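Local structure of uroporphyrinogen III synthase (Thermus thermophilus, 1WCW) at residues V53-T67 and L83-R97. The protein probably catalyses the formation of uroporphyrinogen III, a step on the way to haem and other tetrapyrroles. Sequence-based numbering, arbitrary orientation.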
ATOM      1  N   VAL A  53       2.468  -1.720 -22.404  1.00 13.87           N
ATOM      2  CA  VAL A  53       1.729  -0.481 -22.680  1.00 12.66           C
ATOM      3  C   VAL A  53       1.172  -0.514 -24.095  1.00 11.97           C
ATOM      4  O   VAL A  53       0.024  -0.110 -24.344  1.00 13.30           O
ATOM      5  CB  VAL A  53       2.610   0.771 -22.457  1.00 13.61           C
ATOM      6  CG1 VAL A  53       1.662   2.001 -22.587  1.00 13.32           C
ATOM      7  CG2 VAL A  53       3.213   0.798 -21.024  1.00 13.82           C
ATOM      8  N   ARG A  54       1.960  -1.026 -25.045  1.00 13.93           N
ATOM      9  CA  ARG A  54       1.463  -1.148 -26.436  1.00 16.53           C
ATOM     10  C   ARG A  54       0.236  -2.073 -26.523  1.00 15.26           C
ATOM     11  O   ARG A  54      -0.737  -1.787 -27.237  1.00 17.92           O
ATOM     12  CB  ARG A  54       2.558  -1.711 -27.354  1.00 20.01           C
ATOM     13  CG  ARG A  54       3.681  -0.727 -27.608  1.00 25.30           C
ATOM     14  CD  ARG A  54       4.795  -1.351 -28.483  1.00 34.71           C
ATOM     15  NE  ARG A  54       5.705  -0.319 -28.966  1.00 43.32           N
ATOM     16  CZ  ARG A  54       5.342   0.710 -29.738  1.00 46.86           C
ATOM     17  NH1 ARG A  54       6.250   1.601 -30.114  1.00 52.56           N
ATOM     18  NH2 ARG A  54       4.080   0.851 -30.146  1.00 48.78           N
ATOM     19  N   ALA A  55       0.304  -3.160 -25.746  1.00 15.72           N
ATOM     20  CA  ALA A  55      -0.816  -4.081 -25.703  1.00 16.20           C
ATOM     21  C   ALA A  55      -2.062  -3.380 -25.154  1.00 15.88           C
ATOM     22  O   ALA A  55      -3.194  -3.554 -25.670  1.00 17.54           O
ATOM     23  CB  ALA A  55      -0.476  -5.319 -24.872  1.00 17.00           C
ATOM     24  N   LEU A  56      -1.893  -2.622 -24.053  1.00 13.11           N
ATOM     25  CA  LEU A  56      -3.032  -1.882 -23.526  1.00 12.86           C
ATOM     26  C   LEU A  56      -3.594  -0.920 -24.591  1.00 14.51           C
ATOM     27  O   LEU A  56      -4.829  -0.725 -24.721  1.00 13.94           O
ATOM     28  CB  LEU A  56      -2.595  -1.083 -22.284  1.00 12.16           C
ATOM     29  CG  LEU A  56      -3.573  -0.127 -21.693  1.00 10.57           C
ATOM     30  CD1 LEU A  56      -4.802  -0.905 -21.205  1.00 14.62           C
ATOM     31  CD2 LEU A  56      -2.895   0.607 -20.511  1.00 12.80           C
ATOM     32  N   ALA A  57      -2.705  -0.284 -25.380  1.00 13.25           N
ATOM     33  CA  ALA A  57      -3.171   0.686 -26.387  1.00 12.69           C
ATOM     34  C   ALA A  57      -4.011   0.037 -27.525  1.00 14.77           C
ATOM     35  O   ALA A  57      -4.675   0.745 -28.264  1.00 17.86           O
ATOM     36  CB  ALA A  57      -1.920   1.440 -26.986  1.00 15.32           C
ATOM     37  N   GLN A  58      -3.929  -1.272 -27.633  1.00 16.91           N
ATOM     38  CA  GLN A  58      -4.709  -2.024 -28.639  1.00 18.85           C
ATOM     39  C   GLN A  58      -6.147  -2.250 -28.150  1.00 20.18           C
ATOM     40  O   GLN A  58      -6.987  -2.707 -28.935  1.00 21.35           O
ATOM     41  CB  GLN A  58      -4.079  -3.391 -28.884  1.00 21.81           C
ATOM     42  CG  GLN A  58      -2.670  -3.335 -29.369  1.00 29.61           C
ATOM     43  CD  GLN A  58      -2.565  -2.533 -30.609  1.00 36.84           C
ATOM     44  OE1 GLN A  58      -3.263  -2.784 -31.606  1.00 42.65           O
ATOM     45  NE2 GLN A  58      -1.703  -1.542 -30.572  1.00 39.47           N
ATOM     46  N   GLY A  59      -6.444  -1.908 -26.889  1.00 16.46           N
ATOM     47  CA  GLY A  59      -7.779  -2.086 -26.347  1.00 16.95           C
ATOM     48  C   GLY A  59      -7.836  -3.294 -25.401  1.00 14.40           C
ATOM     49  O   GLY A  59      -7.250  -4.378 -25.610  1.00 16.17           O
ATOM     50  N   VAL A  60      -8.597  -3.085 -24.315  1.00 12.80           N
ATOM     51  CA  VAL A  60      -8.840  -4.125 -23.294  1.00 12.55           C
ATOM     52  C   VAL A  60     -10.304  -4.042 -22.854  1.00 11.12           C
ATOM     53  O   VAL A  60     -10.961  -3.004 -23.003  1.00 15.17           O
ATOM     54  CB  VAL A  60      -7.921  -3.957 -22.034  1.00 14.13           C
ATOM     55  CG1 VAL A  60      -6.458  -4.080 -22.448  1.00 13.13           C
ATOM     56  CG2 VAL A  60      -8.157  -2.629 -21.345  1.00 12.96           C
ATOM     57  N   ASP A  61     -10.748  -5.130 -22.258  1.00 12.55           N
ATOM     58  CA  ASP A  61     -12.142  -5.147 -21.825  1.00 13.43           C
ATOM     59  C   ASP A  61     -12.327  -4.622 -20.442  1.00 11.09           C
ATOM     60  O   ASP A  61     -13.358  -4.038 -20.129  1.00 13.32           O
ATOM     61  CB  ASP A  61     -12.612  -6.586 -21.958  1.00 13.89           C
ATOM     62  CG  ASP A  61     -12.531  -7.022 -23.376  1.00 17.34           C
ATOM     63  OD1 ASP A  61     -13.368  -6.535 -24.156  1.00 20.32           O
ATOM     64  OD2 ASP A  61     -11.556  -7.743 -23.728  1.00 19.77           O
ATOM     65  N   LEU A  62     -11.301  -4.796 -19.623  1.00 11.52           N
ATOM     66  CA  LEU A  62     -11.364  -4.369 -18.242  1.00 12.73           C
ATOM     67  C   LEU A  62     -10.004  -3.804 -17.860  1.00  9.38           C
ATOM     68  O   LEU A  62      -8.955  -4.297 -18.290  1.00 10.46           O
ATOM     69  CB  LEU A  62     -11.720  -5.568 -17.355  1.00 14.67           C
ATOM     70  CG  LEU A  62     -11.975  -5.348 -15.874  1.00 14.24           C
ATOM     71  CD1 LEU A  62     -12.977  -6.427 -15.397  1.00 21.19           C
ATOM     72  CD2 LEU A  62     -10.727  -5.392 -15.129  1.00 16.81           C
ATOM     73  N   PHE A  63     -10.044  -2.759 -17.056  1.00  8.74           N
ATOM     74  CA  PHE A  63      -8.844  -2.149 -16.503  1.00  7.90           C
ATOM     75  C   PHE A  63      -9.025  -2.055 -15.002  1.00  8.07           C
ATOM     76  O   PHE A  63      -9.966  -1.476 -14.497  1.00 10.31           O
ATOM     77  CB  PHE A  63      -8.627  -0.733 -17.092  1.00 10.01           C
ATOM     78  CG  PHE A  63      -7.400  -0.028 -16.516  1.00 11.11           C
ATOM     79  CD1 PHE A  63      -6.104  -0.448 -16.851  1.00 16.93           C
ATOM     80  CD2 PHE A  63      -7.540   0.992 -15.598  1.00 12.29           C
ATOM     81  CE1 PHE A  63      -4.960   0.167 -16.230  1.00 15.64           C
ATOM     82  CE2 PHE A  63      -6.428   1.594 -15.007  1.00 13.45           C
ATOM     83  CZ  PHE A  63      -5.168   1.189 -15.303  1.00 14.44           C
ATOM     84  N   LEU A  64      -8.091  -2.620 -14.261  1.00  8.21           N
ATOM     85  CA  LEU A  64      -8.118  -2.626 -12.822  1.00  9.23           C
ATOM     86  C   LEU A  64      -6.920  -1.831 -12.255  1.00  8.66           C
ATOM     87  O   LEU A  64      -5.723  -2.263 -12.421  1.00 10.73           O
ATOM     88  CB  LEU A  64      -8.133  -4.062 -12.304  1.00 11.52           C
ATOM     89  CG  LEU A  64      -8.609  -4.300 -10.848  1.00 13.48           C
ATOM     90  CD1 LEU A  64      -8.831  -5.797 -10.716  1.00 17.27           C
ATOM     91  CD2 LEU A  64      -7.632  -3.799  -9.793  1.00 16.74           C
ATOM     92  N   ALA A  65      -7.218  -0.703 -11.644  1.00  8.85           N
ATOM     93  CA  ALA A  65      -6.204   0.141 -11.025  1.00  8.07           C
ATOM     94  C   ALA A  65      -6.110  -0.162  -9.540  1.00  8.99           C
ATOM     95  O   ALA A  65      -7.145  -0.151  -8.870  1.00  9.49           O
ATOM     96  CB  ALA A  65      -6.603   1.632 -11.187  1.00 10.62           C
ATOM     97  N   THR A  66      -4.883  -0.301  -9.038  1.00  8.71           N
ATOM     98  CA  THR A  66      -4.692  -0.549  -7.636  1.00  8.76           C
ATOM     99  C   THR A  66      -4.177   0.645  -6.906  1.00 10.44           C
ATOM    100  O   THR A  66      -4.499   0.777  -5.700  1.00 12.09           O
ATOM    101  CB  THR A  66      -3.748  -1.741  -7.389  1.00 11.35           C
ATOM    102  OG1 THR A  66      -2.467  -1.510  -8.022  1.00 10.02           O
ATOM    103  CG2 THR A  66      -4.344  -3.045  -7.923  1.00 12.10           C
ATOM    104  N   THR A  67      -3.435   1.555  -7.537  1.00  9.83           N
ATOM    105  CA  THR A  67      -2.929   2.715  -6.848  1.00 11.51           C
ATOM    106  C   THR A  67      -3.033   3.982  -7.690  1.00 10.64           C
ATOM    107  O   THR A  67      -3.058   3.947  -8.959  1.00 10.69           O
ATOM    108  CB  THR A  67      -1.472   2.542  -6.415  1.00 11.41           C
ATOM    109  OG1 THR A  67      -0.616   2.448  -7.575  1.00 11.46           O
ATOM    110  CG2 THR A  67      -1.285   1.272  -5.591  1.00 13.11           C
ATOM    111  N   LEU A  83       1.637   6.870 -27.334  1.00 15.75           N
ATOM    112  CA  LEU A  83       0.479   6.015 -27.471  1.00 17.41           C
ATOM    113  C   LEU A  83      -0.750   6.661 -26.888  1.00 17.79           C
ATOM    114  O   LEU A  83      -0.681   7.426 -25.949  1.00 22.01           O
ATOM    115  CB  LEU A  83       0.746   4.705 -26.750  1.00 17.76           C
ATOM    116  CG  LEU A  83       1.837   3.803 -27.269  1.00 17.89           C
ATOM    117  CD1 LEU A  83       2.070   2.683 -26.271  1.00 21.42           C
ATOM    118  CD2 LEU A  83       1.470   3.247 -28.654  1.00 20.75           C
ATOM    119  N   ASP A  84      -1.894   6.358 -27.475  1.00 18.15           N
ATOM    120  CA  ASP A  84      -3.123   6.847 -26.947  1.00 18.78           C
ATOM    121  C   ASP A  84      -3.707   5.792 -26.011  1.00 15.87           C
ATOM    122  O   ASP A  84      -4.133   4.696 -26.454  1.00 16.12           O
ATOM    123  CB  ASP A  84      -4.108   7.133 -28.081  1.00 18.66           C
ATOM    124  CG  ASP A  84      -5.520   7.270 -27.589  1.00 24.89           C
ATOM    125  OD1 ASP A  84      -5.720   7.835 -26.489  1.00 25.88           O
ATOM    126  OD2 ASP A  84      -6.440   6.835 -28.315  1.00 36.06           O
ATOM    127  N   LEU A  85      -3.675   6.121 -24.709  1.00 14.77           N
ATOM    128  CA  LEU A  85      -4.250   5.209 -23.704  1.00 13.38           C
ATOM    129  C   LEU A  85      -5.617   5.698 -23.275  1.00 16.25           C
ATOM    130  O   LEU A  85      -6.433   4.899 -22.797  1.00 15.73           O
ATOM    131  CB  LEU A  85      -3.317   5.130 -22.497  1.00 14.43           C
ATOM    132  CG  LEU A  85      -1.936   4.548 -22.765  1.00 11.69           C
ATOM    133  CD1 LEU A  85      -1.223   4.406 -21.423  1.00 12.86           C
ATOM    134  CD2 LEU A  85      -1.979   3.205 -23.441  1.00 15.16           C
ATOM    135  N   GLU A  86      -5.908   6.971 -23.442  1.00 16.78           N
ATOM    136  CA  GLU A  86      -7.217   7.461 -22.991  1.00 19.81           C
ATOM    137  C   GLU A  86      -8.355   6.843 -23.761  1.00 18.50           C
ATOM    138  O   GLU A  86      -9.400   6.518 -23.172  1.00 19.13           O
ATOM    139  CB  GLU A  86      -7.300   9.003 -23.093  1.00 22.42           C
ATOM    140  CG  GLU A  86      -6.254   9.697 -22.230  1.00 32.78           C
ATOM    141  CD  GLU A  86      -6.323  11.224 -22.303  1.00 36.47           C
ATOM    142  OE1 GLU A  86      -7.304  11.799 -21.801  1.00 42.42           O
ATOM    143  OE2 GLU A  86      -5.403  11.852 -22.862  1.00 48.74           O
ATOM    144  N   GLY A  87      -8.169   6.648 -25.072  1.00 18.38           N
ATOM    145  CA  GLY A  87      -9.211   6.039 -25.874  1.00 19.42           C
ATOM    146  C   GLY A  87      -9.539   4.627 -25.382  1.00 19.70           C
ATOM    147  O   GLY A  87     -10.678   4.284 -25.092  1.00 20.15           O
ATOM    148  N   PRO A  88      -8.551   3.722 -25.343  1.00 18.01           N
ATOM    149  CA  PRO A  88      -8.776   2.343 -24.882  1.00 17.86           C
ATOM    150  C   PRO A  88      -9.332   2.321 -23.452  1.00 14.60           C
ATOM    151  O   PRO A  88     -10.244   1.556 -23.120  1.00 14.66           O
ATOM    152  CB  PRO A  88      -7.393   1.714 -24.935  1.00 21.61           C
ATOM    153  CG  PRO A  88      -6.689   2.538 -25.980  1.00 21.44           C
ATOM    154  CD  PRO A  88      -7.204   3.924 -25.908  1.00 18.56           C
ATOM    155  N   LEU A  89      -8.777   3.135 -22.582  1.00 14.71           N
ATOM    156  CA  LEU A  89      -9.272   3.175 -21.206  1.00 14.06           C
ATOM    157  C   LEU A  89     -10.709   3.682 -21.100  1.00 14.58           C
ATOM    158  O   LEU A  89     -11.496   3.194 -20.257  1.00 13.22           O
ATOM    159  CB  LEU A  89      -8.365   3.986 -20.288  1.00 12.95           C
ATOM    160  CG  LEU A  89      -7.012   3.268 -20.035  1.00 17.85           C
ATOM    161  CD1 LEU A  89      -6.043   4.262 -19.396  1.00 20.14           C
ATOM    162  CD2 LEU A  89      -7.176   2.081 -19.206  1.00 19.20           C
ATOM    163  N   ALA A  90     -11.086   4.592 -21.991  1.00 14.80           N
ATOM    164  CA  ALA A  90     -12.468   5.108 -21.966  1.00 11.92           C
ATOM    165  C   ALA A  90     -13.454   4.021 -22.318  1.00 17.63           C
ATOM    166  O   ALA A  90     -14.592   3.995 -21.781  1.00 19.22           O
ATOM    167  CB  ALA A  90     -12.598   6.221 -22.951  1.00 15.47           C
ATOM    168  N   LYS A  91     -13.041   3.123 -23.204  1.00 14.09           N
ATOM    169  CA  LYS A  91     -13.925   2.051 -23.614  1.00 15.27           C
ATOM    170  C   LYS A  91     -13.946   0.885 -22.613  1.00 17.58           C
ATOM    171  O   LYS A  91     -14.944   0.159 -22.519  1.00 19.87           O
ATOM    172  CB  LYS A  91     -13.532   1.548 -24.996  1.00 16.59           C
ATOM    173  CG  LYS A  91     -13.716   2.663 -26.063  1.00 24.46           C
ATOM    174  CD  LYS A  91     -13.231   2.263 -27.437  1.00 33.38           C
ATOM    175  CE  LYS A  91     -13.450   3.390 -28.443  1.00 36.31           C
ATOM    176  NZ  LYS A  91     -13.241   2.898 -29.846  1.00 44.11           N
ATOM    177  N   ALA A  92     -12.887   0.699 -21.834  1.00 13.38           N
ATOM    178  CA  ALA A  92     -12.852  -0.389 -20.914  1.00 11.42           C
ATOM    179  C   ALA A  92     -13.784  -0.175 -19.683  1.00 10.01           C
ATOM    180  O   ALA A  92     -14.101   0.961 -19.331  1.00 11.78           O
ATOM    181  CB  ALA A  92     -11.393  -0.532 -20.412  1.00 13.05           C
ATOM    182  N   PHE A  93     -14.142  -1.302 -19.071  1.00 11.28           N
ATOM    183  CA  PHE A  93     -14.857  -1.280 -17.792  1.00 10.00           C
ATOM    184  C   PHE A  93     -13.705  -1.004 -16.794  1.00  9.35           C
ATOM    185  O   PHE A  93     -12.725  -1.765 -16.753  1.00 10.82           O
ATOM    186  CB  PHE A  93     -15.517  -2.619 -17.505  1.00 10.86           C
ATOM    187  CG  PHE A  93     -16.343  -2.646 -16.279  1.00  9.90           C
ATOM    188  CD1 PHE A  93     -17.590  -1.999 -16.247  1.00 10.92           C
ATOM    189  CD2 PHE A  93     -15.901  -3.287 -15.161  1.00 10.53           C
ATOM    190  CE1 PHE A  93     -18.372  -2.031 -15.055  1.00 11.41           C
ATOM    191  CE2 PHE A  93     -16.690  -3.292 -13.967  1.00 12.90           C
ATOM    192  CZ  PHE A  93     -17.950  -2.645 -13.949  1.00 11.07           C
ATOM    193  N   ARG A  94     -13.843   0.033 -16.005  1.00  9.51           N
ATOM    194  CA  ARG A  94     -12.759   0.460 -15.128  1.00  9.21           C
ATOM    195  C   ARG A  94     -13.063   0.228 -13.693  1.00  9.07           C
ATOM    196  O   ARG A  94     -14.101   0.701 -13.181  1.00 10.16           O
ATOM    197  CB  ARG A  94     -12.490   1.928 -15.380  1.00 10.21           C
ATOM    198  CG  ARG A  94     -12.043   2.261 -16.806  1.00 10.59           C
ATOM    199  CD  ARG A  94     -11.780   3.775 -16.989  1.00 12.40           C
ATOM    200  NE  ARG A  94     -12.939   4.614 -16.763  1.00 13.13           N
ATOM    201  CZ  ARG A  94     -13.908   4.801 -17.661  1.00 12.11           C
ATOM    202  NH1 ARG A  94     -14.925   5.612 -17.308  1.00 15.49           N
ATOM    203  NH2 ARG A  94     -13.871   4.202 -18.857  1.00 13.96           N
ATOM    204  N   LEU A  95     -12.176  -0.471 -12.998  1.00 10.42           N
ATOM    205  CA  LEU A  95     -12.284  -0.705 -11.573  1.00  9.39           C
ATOM    206  C   LEU A  95     -11.161  -0.091 -10.793  1.00 10.72           C
ATOM    207  O   LEU A  95      -9.992  -0.106 -11.268  1.00 13.12           O
ATOM    208  CB  LEU A  95     -12.247  -2.175 -11.271  1.00 13.91           C
ATOM    209  CG  LEU A  95     -13.431  -2.978 -11.751  1.00 15.03           C
ATOM    210  CD1 LEU A  95     -13.183  -4.438 -11.537  1.00 19.84           C
ATOM    211  CD2 LEU A  95     -14.748  -2.533 -11.018  1.00 17.50           C
ATOM    212  N   ALA A  96     -11.435   0.473  -9.637  1.00  9.63           N
ATOM    213  CA  ALA A  96     -10.339   0.981  -8.772  1.00  9.19           C
ATOM    214  C   ALA A  96     -10.427   0.214  -7.482  1.00  9.93           C
ATOM    215  O   ALA A  96     -11.495   0.011  -6.913  1.00 10.88           O
ATOM    216  CB  ALA A  96     -10.528   2.424  -8.557  1.00 10.38           C
ATOM    217  N   ARG A  97      -9.287  -0.260  -6.994  1.00  8.73           N
ATOM    218  CA  ARG A  97      -9.281  -1.018  -5.752  1.00  8.93           C
ATOM    219  C   ARG A  97      -9.742  -0.155  -4.578  1.00 10.65           C
ATOM    220  O   ARG A  97     -10.422  -0.682  -3.692  1.00 11.52           O
ATOM    221  CB  ARG A  97      -7.869  -1.555  -5.474  1.00  9.29           C
ATOM    222  CG  ARG A  97      -7.797  -2.429  -4.227  1.00 11.75           C
ATOM    223  CD  ARG A  97      -6.360  -2.938  -3.979  1.00 13.49           C
ATOM    224  NE  ARG A  97      -5.393  -1.878  -3.791  1.00 13.37           N
ATOM    225  CZ  ARG A  97      -4.102  -2.075  -3.496  1.00 14.80           C
ATOM    226  NH1 ARG A  97      -3.644  -3.292  -3.327  1.00 15.49           N
ATOM    227  NH2 ARG A  97      -3.316  -1.018  -3.446  1.00 17.79           N
TER
HETATM  228  O   HOH W   1      -4.660   3.462 -28.824  1.00 25.43           O
HETATM  229  O   HOH W   2     -10.363  -0.674 -24.712  1.00 19.30           O
HETATM  230  O   HOH W   3     -15.292  -3.061 -22.119  1.00 30.62           O
HETATM  231  O   HOH W   4      -6.435   0.656  -3.020  1.00 24.02           O
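R97 reaches back across the end of strand 62-65 and lays one face of its guanidinium over T66 CB, while NH2 gives a weak hydrogen bond to T66 O (3.1 Å). CG stands anti to the backbone N (chi1 -177°) and the chain bends at chi3, which turns the group over T66; NE meets a water, and NH1 bonds Y139 OH and a glycerol. With an alanine here T66 CB would probably lose the guanidinium packed against it, and Y139 OH its charged partner. Before R97 in the chain the strands run parallel, with L62, F63, L64 and A65 beside F93, R94, L95 and A96. F63 and L95 each use both N and O, as in F63 N to F93 O (2.9 Å) and L95 N to F63 O (2.9 Å). On one sheet face L89 CD2 sits over the F63 ring in a CH-pi contact, 3.7 Å from its centroid; on the other, L95 CD1 meets L62 CD1 (4.3 Å) and L95 CB L64 CG (4.2 Å). At the far end L83 forks over helix 53-57: CD1 touches V53 CG1 (3.8 Å), CD2 lies against R54 NH2 (3.8 Å). The axes of 53-57 and 86-91 cross at 59°. Strand 62-65 also pairs with strand 132-137; helices 68-80 and 86-91 join it to strand 93-96 in a beta-alpha-beta crossover, 68-80 packing on F63 and A65, and helix 99-107 on A65 and A96.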